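Local coordinates for chalcone-flavanone isomerase family protein (Arabidopsis thaliana, PDB 4DOO) that binds fatty acids, preferring saturated ones, and may take part in alpha-linolenic acid metabolism in the chloroplast, at residues F12-I18 / T88-V94; V5-T10 / V27-K31. All blocks are in the same frame, centred on the assembly; numbering follows the deposited sequence.

The two contacts illustrate how N-terminal strands at the edge of a sheet can pack against inner strands that serve a ligand. Interaction 1 sets residues 12-18 against 88-94, and interaction 2 sets 5-10 against 27-31, with centres about 9 Å apart. They are joined through the neighbouring strands 5-6 and 13-18: Phe14 O lies 2.7 Å from Val5 N and Phe12 O 2.8 Å from Glu7 N, both probable hydrogen bonds, while Val94 CG2 packs 3.7 Å from Thr10 CG2. Each contact includes a residue close to a fatty-acid site: in interaction 2, Arg30 NE bonds lauric acid O2 at 2.7 Å; in interaction 1, the Ile93 side chain comes within about 4 Å of a second lauric acid.

Interaction 1 (F12-I18 / T88-V94)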
ATOM      1  N   PHE A  12      10.126   1.908  13.897  1.00 18.77           N
ATOM      2  CA  PHE A  12       8.976   1.004  13.863  1.00 21.29           C
ATOM      3  C   PHE A  12       9.317  -0.327  13.202  1.00 22.99           C
ATOM      4  O   PHE A  12      10.054  -0.375  12.217  1.00 21.91           O
ATOM      5  CB  PHE A  12       7.792   1.668  13.149  1.00 22.39           C
ATOM      6  CG  PHE A  12       7.186   2.814  13.921  1.00 25.53           C
ATOM      7  CD1 PHE A  12       5.873   3.200  13.694  1.00 28.19           C
ATOM      8  CD2 PHE A  12       7.926   3.497  14.883  1.00 27.85           C
ATOM      9  CE1 PHE A  12       5.300   4.247  14.415  1.00 29.20           C
ATOM     10  CE2 PHE A  12       7.361   4.546  15.609  1.00 26.42           C
ATOM     11  CZ  PHE A  12       6.045   4.919  15.374  1.00 25.11           C
ATOM     12  N   SER A  13       8.770  -1.404  13.754  1.00 21.86           N
ATOM     13  CA  SER A  13       9.040  -2.747  13.258  1.00 23.64           C
ATOM     14  C   SER A  13       7.889  -3.370  12.472  1.00 19.20           C
ATOM     15  O   SER A  13       6.716  -3.176  12.798  1.00 17.78           O
ATOM     16  CB  SER A  13       9.404  -3.654  14.437  1.00 25.71           C
ATOM     17  OG  SER A  13       9.657  -4.978  14.011  1.00 33.20           O
ATOM     18  N   PHE A  14       8.247  -4.116  11.432  1.00 16.59           N
ATOM     19  CA  PHE A  14       7.285  -4.807  10.577  1.00 16.96           C
ATOM     20  C   PHE A  14       7.689  -6.274  10.457  1.00 15.69           C
ATOM     21  O   PHE A  14       8.849  -6.583  10.193  1.00 15.55           O
ATOM     22  CB  PHE A  14       7.268  -4.199   9.173  1.00 17.33           C
ATOM     23  CG  PHE A  14       6.718  -2.808   9.117  1.00 17.13           C
ATOM     24  CD1 PHE A  14       5.377  -2.588   8.825  1.00 17.89           C
ATOM     25  CD2 PHE A  14       7.543  -1.710   9.358  1.00 16.18           C
ATOM     26  CE1 PHE A  14       4.865  -1.292   8.771  1.00 15.30           C
ATOM     27  CE2 PHE A  14       7.037  -0.417   9.306  1.00 15.81           C
ATOM     28  CZ  PHE A  14       5.697  -0.208   9.012  1.00 14.65           C
ATOM     29  N   PRO A  15       6.734  -7.196  10.640  1.00 16.05           N
ATOM     30  CA  PRO A  15       7.071  -8.618  10.528  1.00 18.66           C
ATOM     31  C   PRO A  15       7.485  -8.963   9.098  1.00 18.65           C
ATOM     32  O   PRO A  15       6.961  -8.399   8.136  1.00 16.45           O
ATOM     33  CB  PRO A  15       5.782  -9.314  10.955  1.00 20.29           C
ATOM     34  CG  PRO A  15       4.711  -8.336  10.541  1.00 22.27           C
ATOM     35  CD  PRO A  15       5.309  -7.009  10.964  1.00 17.75           C
ATOM     36  N   ALA A  16       8.434  -9.883   8.968  1.00 17.06           N
ATOM     37  CA  ALA A  16       8.937 -10.302   7.662  1.00 18.26           C
ATOM     38  C   ALA A  16       7.842 -10.942   6.811  1.00 18.99           C
ATOM     39  O   ALA A  16       7.960 -11.024   5.585  1.00 17.05           O
ATOM     40  CB  ALA A  16      10.098 -11.277   7.845  1.00 21.73           C
ATOM     41  N   SER A  17       6.781 -11.401   7.464  1.00 19.32           N
ATOM     42  CA  SER A  17       5.676 -12.016   6.753  1.00 23.72           C
ATOM     43  C   SER A  17       4.438 -12.011   7.621  1.00 23.38           C
ATOM     44  O   SER A  17       4.522 -11.830   8.838  1.00 23.40           O
ATOM     45  CB  SER A  17       6.021 -13.457   6.360  1.00 24.21           C
ATOM     46  OG  SER A  17       6.198 -14.277   7.504  1.00 30.81           O
ATOM     47  N   ILE A  18       3.286 -12.192   6.985  1.00 24.03           N
ATOM     48  CA  ILE A  18       2.009 -12.233   7.683  1.00 26.25           C
ATOM     49  C   ILE A  18       1.260 -13.480   7.219  1.00 28.29           C
ATOM     50  O   ILE A  18       0.877 -13.583   6.055  1.00 28.92           O
ATOM     51  CB  ILE A  18       1.152 -10.983   7.372  1.00 25.36           C
ATOM     52  CG1 ILE A  18       1.871  -9.724   7.864  1.00 23.13           C
ATOM     53  CG2 ILE A  18      -0.213 -11.104   8.040  1.00 24.30           C
ATOM     54  CD1 ILE A  18       1.130  -8.440   7.568  1.00 23.95           C
ATOM     55  N   THR A  88      -1.011  -6.611   1.250  1.00 15.55           N
ATOM     56  CA  THR A  88      -1.338  -5.912   2.482  1.00 15.57           C
ATOM     57  C   THR A  88      -0.430  -4.699   2.600  1.00 13.23           C
ATOM     58  O   THR A  88       0.766  -4.777   2.306  1.00 14.00           O
ATOM     59  CB  THR A  88      -1.113  -6.790   3.740  1.00 18.72           C
ATOM     60  OG1 THR A  88      -2.043  -7.875   3.747  1.00 20.66           O
ATOM     61  CG2 THR A  88      -1.320  -5.963   5.014  1.00 21.21           C
ATOM     62  N   ILE A  89      -1.019  -3.576   2.996  1.00 14.12           N
ATOM     63  CA  ILE A  89      -0.266  -2.351   3.226  1.00 12.50           C
ATOM     64  C   ILE A  89      -0.493  -2.084   4.710  1.00 10.93           C
ATOM     65  O   ILE A  89      -1.611  -1.783   5.121  1.00 13.56           O
ATOM     66  CB  ILE A  89      -0.824  -1.140   2.433  1.00 12.12           C
ATOM     67  CG1 ILE A  89      -0.763  -1.407   0.929  1.00 14.14           C
ATOM     68  CG2 ILE A  89      -0.027   0.114   2.785  1.00 15.85           C
ATOM     69  CD1 ILE A  89       0.635  -1.667   0.410  1.00 19.38           C
ATOM     70  N   ARG A  90       0.547  -2.240   5.518  1.00  9.16           N
ATOM     71  CA  ARG A  90       0.411  -1.981   6.946  1.00 11.25           C
ATOM     72  C   ARG A  90       0.966  -0.606   7.275  1.00 11.00           C
ATOM     73  O   ARG A  90       2.129  -0.309   6.986  1.00 12.10           O
ATOM     74  CB  ARG A  90       1.146  -3.046   7.765  1.00 11.60           C
ATOM     75  CG  ARG A  90       1.282  -2.685   9.240  1.00 15.19           C
ATOM     76  CD  ARG A  90       1.730  -3.885  10.057  1.00 18.44           C
ATOM     77  NE  ARG A  90       0.723  -4.943  10.025  1.00 20.61           N
ATOM     78  CZ  ARG A  90       0.821  -6.088  10.690  1.00 22.67           C
ATOM     79  NH1 ARG A  90       1.885  -6.330  11.447  1.00 22.29           N
ATOM     80  NH2 ARG A  90      -0.147  -6.990  10.598  1.00 22.88           N
ATOM     81  N   LEU A  91       0.120   0.238   7.861  1.00 12.07           N
ATOM     82  CA  LEU A  91       0.517   1.587   8.240  1.00 13.53           C
ATOM     83  C   LEU A  91       0.665   1.653   9.750  1.00 12.83           C
ATOM     84  O   LEU A  91      -0.142   1.078  10.477  1.00 14.09           O
ATOM     85  CB  LEU A  91      -0.547   2.617   7.835  1.00 10.10           C
ATOM     86  CG  LEU A  91      -0.973   2.803   6.382  1.00 16.43           C
ATOM     87  CD1 LEU A  91      -1.826   1.631   5.943  1.00 17.38           C
ATOM     88  CD2 LEU A  91      -1.762   4.100   6.259  1.00 14.71           C
ATOM     89  N   GLN A  92       1.697   2.351  10.212  1.00 12.95           N
ATOM     90  CA  GLN A  92       1.926   2.551  11.641  1.00 15.01           C
ATOM     91  C   GLN A  92       2.137   4.049  11.818  1.00 14.69           C
ATOM     92  O   GLN A  92       3.119   4.612  11.321  1.00 12.55           O
ATOM     93  CB  GLN A  92       3.150   1.770  12.122  1.00 13.99           C
ATOM     94  CG  GLN A  92       2.938   0.264  12.133  1.00 15.54           C
ATOM     95  CD  GLN A  92       4.096  -0.474  12.765  1.00 19.25           C
ATOM     96  OE1 GLN A  92       4.371  -0.315  13.954  1.00 21.02           O
ATOM     97  NE2 GLN A  92       4.786  -1.281  11.972  1.00 20.86           N
ATOM     98  N   ILE A  93       1.202   4.690  12.514  1.00 13.44           N
ATOM     99  CA  ILE A  93       1.238   6.134  12.721  1.00 14.04           C
ATOM    100  C   ILE A  93       2.452   6.618  13.500  1.00 14.06           C
ATOM    101  O   ILE A  93       2.708   6.164  14.614  1.00 14.68           O
ATOM    102  CB  ILE A  93      -0.055   6.622  13.434  1.00 16.65           C
ATOM    103  CG1 ILE A  93      -1.286   6.143  12.659  1.00 19.40           C
ATOM    104  CG2 ILE A  93      -0.064   8.147  13.539  1.00 15.36           C
ATOM    105  CD1 ILE A  93      -1.324   6.592  11.208  1.00 20.09           C
ATOM    106  N   VAL A  94       3.184   7.553  12.900  1.00 14.04           N
ATOM    107  CA  VAL A  94       4.381   8.129  13.504  1.00 16.35           C
ATOM    108  C   VAL A  94       4.111   9.484  14.174  1.00 16.67           C
ATOM    109  O   VAL A  94       4.456   9.684  15.343  1.00 16.25           O
ATOM    110  CB  VAL A  94       5.495   8.307  12.442  1.00 14.39           C
ATOM    111  CG1 VAL A  94       6.686   9.040  13.039  1.00 16.95           C
ATOM    112  CG2 VAL A  94       5.924   6.942  11.913  1.00 17.31           C
TER
HETATM  113  O   HOH W   1       6.598  -0.924  15.568  1.00 23.03           O
HETATM  114  O   HOH W   2       3.919  -4.343  12.722  1.00 26.28           O
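Phe12 contributes the largest buried surface here, its ring pressed against the end of strand 87-93. Val94 CG2 sits over one face of the Phe12 ring in a CH-pi contact, 4.2 Å from the centroid, while the ring edge meets Gln92 CB (3.5 Å from Phe12 CD1) and Ile93 O (3.2 Å from Phe12 CE1). Gln92 is the polar link: its NE2 donates to Ser13 O at 2.8 Å and also lies over a face of the Phe14 ring, and its OE1 reaches Ser13 N through water 1. Strands 13-18 and 87-93 belong to one antiparallel sheet, the large sheet of the open-faced β-sandwich of the chalcone-isomerase fold, with 22-33 and 39-50 between them; side chains and waters bridge the two. Toward the other end, Ile18 CD1 covers one face of the Arg90 guanidinium, 3.6 Å from Arg90 NH2, and Pro15 CD approaches Arg90 NH1 at 3.5 Å. Water 2 connects Arg90 NH1 to Ser13 O, while Arg90 NE forms a salt bridge with Asp147 of strand 145-151.

Interaction 2 (V5-T10 / V27-K31); sequences VVEPKT and VGLRK. With DAO (lauric acid), chain C.
Val5 and Val6 are extended, and after Glu7 (phi/psi -82/111) the chain turns through helical angles at Pro8, Lys9 and Thr10 without forming a regular helix. Residues 27-31 are continuous β strand, and the closest CA pair is Glu7 with Val27, 6.7 Å apart. Because strand 13-18 lies between strands 5-6 and 22-33 in the sheet, the two segments are not paired and meet mainly through side chains. Glu7 (chi1 t, chi2 m) folds back into its own turn: OE1 accepts Lys9 N at 3.1 Å, and OE2 accepts Thr10 N at 2.6 Å and Thr10 OG1 at 2.7 Å. The turn so fixed packs on Leu29 (m, t), whose CD2 lies 3.3 Å from Glu7 OE2 and 3.6 Å from Thr10 CG2, and whose CD1 lies 3.6 Å from Lys9 CD. Glu7 CG also meets Val27 CG1 at 3.8 Å. Strand alternation in this chalcone-isomerase fold divides the work: Val27 and Leu29 point toward 5-10, whereas Arg30 sends its side chain into the fatty-acid pocket. There Arg30 NE donates to lauric acid O2 at 2.7 Å and Arg30 NH2 to O1 at 2.8 Å, a two-point grip that Tyr43 and Ser110 complete. At the exposed end, Lys9 NZ lies 4.2 Å from Lys31 NZ and salt-bridges Asp41.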
ATOM      1  N   VAL A   5      11.528  -6.463  10.342  1.00 26.18           N
ATOM      2  CA  VAL A   5      12.311  -5.454   9.651  1.00 24.64           C
ATOM      3  C   VAL A   5      11.995  -4.110  10.295  1.00 26.76           C
ATOM      4  O   VAL A   5      10.833  -3.727  10.426  1.00 21.97           O
ATOM      5  CB  VAL A   5      11.956  -5.397   8.152  1.00 26.33           C
ATOM      6  CG1 VAL A   5      12.758  -4.306   7.468  1.00 25.69           C
ATOM      7  CG2 VAL A   5      12.236  -6.749   7.505  1.00 27.10           C
ATOM      8  N   VAL A   6      13.035  -3.398  10.705  1.00 27.15           N
ATOM      9  CA  VAL A   6      12.848  -2.110  11.350  1.00 29.87           C
ATOM     10  C   VAL A   6      13.055  -0.949  10.397  1.00 30.74           C
ATOM     11  O   VAL A   6      14.030  -0.918   9.645  1.00 35.58           O
ATOM     12  CB  VAL A   6      13.827  -1.936  12.528  1.00 30.75           C
ATOM     13  CG1 VAL A   6      13.633  -0.568  13.172  1.00 30.98           C
ATOM     14  CG2 VAL A   6      13.615  -3.038  13.545  1.00 30.47           C
ATOM     15  N   GLU A   7      12.129   0.001  10.416  1.00 26.65           N
ATOM     16  CA  GLU A   7      12.267   1.181   9.581  1.00 26.40           C
ATOM     17  C   GLU A   7      13.201   2.035  10.439  1.00 28.22           C
ATOM     18  O   GLU A   7      12.816   2.508  11.508  1.00 25.18           O
ATOM     19  CB  GLU A   7      10.912   1.861   9.392  1.00 23.80           C
ATOM     20  CG  GLU A   7      10.898   2.963   8.355  1.00 24.86           C
ATOM     21  CD  GLU A   7      11.762   4.144   8.743  1.00 29.22           C
ATOM     22  OE1 GLU A   7      12.791   4.376   8.074  1.00 30.07           O
ATOM     23  OE2 GLU A   7      11.410   4.837   9.721  1.00 24.15           O
ATOM     24  N   PRO A   8      14.449   2.229   9.985  1.00 28.02           N
ATOM     25  CA  PRO A   8      15.467   3.007  10.698  1.00 27.00           C
ATOM     26  C   PRO A   8      15.102   4.383  11.252  1.00 23.82           C
ATOM     27  O   PRO A   8      15.255   4.624  12.450  1.00 23.66           O
ATOM     28  CB  PRO A   8      16.621   3.072   9.691  1.00 30.21           C
ATOM     29  CG  PRO A   8      15.931   2.970   8.370  1.00 32.77           C
ATOM     30  CD  PRO A   8      14.914   1.893   8.628  1.00 29.96           C
ATOM     31  N   LYS A   9      14.629   5.280  10.396  1.00 23.06           N
ATOM     32  CA  LYS A   9      14.300   6.628  10.841  1.00 21.33           C
ATOM     33  C   LYS A   9      13.310   6.717  11.993  1.00 21.47           C
ATOM     34  O   LYS A   9      13.482   7.540  12.889  1.00 17.89           O
ATOM     35  CB  LYS A   9      13.781   7.480   9.683  1.00 20.09           C
ATOM     36  CG  LYS A   9      13.595   8.942  10.075  1.00 24.18           C
ATOM     37  CD  LYS A   9      13.196   9.820   8.907  1.00 26.89           C
ATOM     38  CE  LYS A   9      13.167  11.285   9.323  1.00 26.44           C
ATOM     39  NZ  LYS A   9      12.660  12.166   8.235  1.00 29.24           N
ATOM     40  N   THR A  10      12.282   5.874  11.971  1.00 19.28           N
ATOM     41  CA  THR A  10      11.255   5.888  13.012  1.00 20.34           C
ATOM     42  C   THR A  10      11.442   4.815  14.078  1.00 19.70           C
ATOM     43  O   THR A  10      10.989   4.975  15.208  1.00 19.96           O
ATOM     44  CB  THR A  10       9.847   5.707  12.408  1.00 20.21           C
ATOM     45  OG1 THR A  10       9.750   4.408  11.816  1.00 21.76           O
ATOM     46  CG2 THR A  10       9.582   6.757  11.346  1.00 23.85           C
ATOM     47  N   VAL A  27       9.574  -1.314   2.699  1.00 14.43           N
ATOM     48  CA  VAL A  27       9.199  -0.501   3.850  1.00 12.93           C
ATOM     49  C   VAL A  27       9.548   0.950   3.557  1.00 14.69           C
ATOM     50  O   VAL A  27      10.648   1.244   3.093  1.00 12.30           O
ATOM     51  CB  VAL A  27       9.947  -0.967   5.116  1.00 15.03           C
ATOM     52  CG1 VAL A  27       9.686   0.000   6.271  1.00 18.07           C
ATOM     53  CG2 VAL A  27       9.490  -2.365   5.488  1.00 14.12           C
ATOM     54  N   GLY A  28       8.613   1.854   3.831  1.00 15.12           N
ATOM     55  CA  GLY A  28       8.861   3.260   3.573  1.00 15.32           C
ATOM     56  C   GLY A  28       8.177   4.209   4.540  1.00 16.19           C
ATOM     57  O   GLY A  28       7.565   3.784   5.526  1.00 14.40           O
ATOM     58  N   LEU A  29       8.288   5.503   4.250  1.00 13.97           N
ATOM     59  CA  LEU A  29       7.688   6.543   5.074  1.00 16.50           C
ATOM     60  C   LEU A  29       6.824   7.460   4.219  1.00 16.55           C
ATOM     61  O   LEU A  29       7.202   7.822   3.101  1.00 14.73           O
ATOM     62  CB  LEU A  29       8.773   7.387   5.754  1.00 16.11           C
ATOM     63  CG  LEU A  29       9.720   6.733   6.760  1.00 21.42           C
ATOM     64  CD1 LEU A  29      10.669   7.795   7.309  1.00 22.51           C
ATOM     65  CD2 LEU A  29       8.924   6.096   7.893  1.00 24.91           C
ATOM     66  N   ARG A  30       5.660   7.819   4.749  1.00 13.79           N
ATOM     67  CA  ARG A  30       4.740   8.723   4.075  1.00 12.89           C
ATOM     68  C   ARG A  30       4.949  10.036   4.806  1.00 17.18           C
ATOM     69  O   ARG A  30       4.665  10.141   6.004  1.00 15.54           O
ATOM     70  CB  ARG A  30       3.295   8.240   4.243  1.00 11.67           C
ATOM     71  CG  ARG A  30       2.247   8.926   3.365  1.00 17.12           C
ATOM     72  CD  ARG A  30       1.769  10.269   3.906  1.00 17.46           C
ATOM     73  NE  ARG A  30       0.511  10.659   3.267  1.00 17.49           N
ATOM     74  CZ  ARG A  30       0.246  11.873   2.800  1.00 18.32           C
ATOM     75  NH1 ARG A  30       1.152  12.838   2.897  1.00 21.09           N
ATOM     76  NH2 ARG A  30      -0.927  12.122   2.229  1.00 21.41           N
ATOM     77  N   LYS A  31       5.466  11.027   4.093  1.00 17.92           N
ATOM     78  CA  LYS A  31       5.733  12.329   4.689  1.00 19.65           C
ATOM     79  C   LYS A  31       4.761  13.397   4.223  1.00 20.12           C
ATOM     80  O   LYS A  31       3.986  13.196   3.288  1.00 16.27           O
ATOM     81  CB  LYS A  31       7.157  12.775   4.345  1.00 24.96           C
ATOM     82  CG  LYS A  31       8.243  11.832   4.827  1.00 26.60           C
ATOM     83  CD  LYS A  31       9.598  12.205   4.247  1.00 32.07           C
ATOM     84  CE  LYS A  31      10.663  11.198   4.664  1.00 29.75           C
ATOM     85  NZ  LYS A  31      12.002  11.534   4.103  1.00 37.59           N
TER
HETATM   86  O1  DAO C 301      -2.835  10.049   2.065  1.00 22.31           O
HETATM   87  O2  DAO C 301      -1.379   8.711   3.041  1.00 17.68           O
HETATM   88  C1  DAO C 301      -2.430   8.905   2.384  1.00 24.46           C
HETATM   89  C2  DAO C 301      -3.253   7.706   1.972  1.00 24.33           C
HETATM   90  C3  DAO C 301      -3.883   7.067   3.197  1.00 25.00           C
HETATM   91  C4  DAO C 301      -4.878   5.967   2.799  1.00 23.86           C
HETATM   92  C5  DAO C 301      -5.281   5.124   4.010  1.00 25.69           C
HETATM   93  C6  DAO C 301      -6.370   5.810   4.830  1.00 26.06           C
HETATM   94  C7  DAO C 301      -6.337   5.363   6.282  1.00 28.69           C
HETATM   95  C8  DAO C 301      -7.082   6.362   7.153  1.00 31.63           C
HETATM   96  C9  DAO C 301      -6.930   6.030   8.627  1.00 34.69           C
HETATM   97  C10 DAO C 301      -7.751   6.996   9.476  1.00 39.34           C
HETATM   98  C11 DAO C 301      -8.197   6.328  10.772  1.00 40.17           C
HETATM   99  C12 DAO C 301      -8.820   7.341  11.708  1.00 40.29           C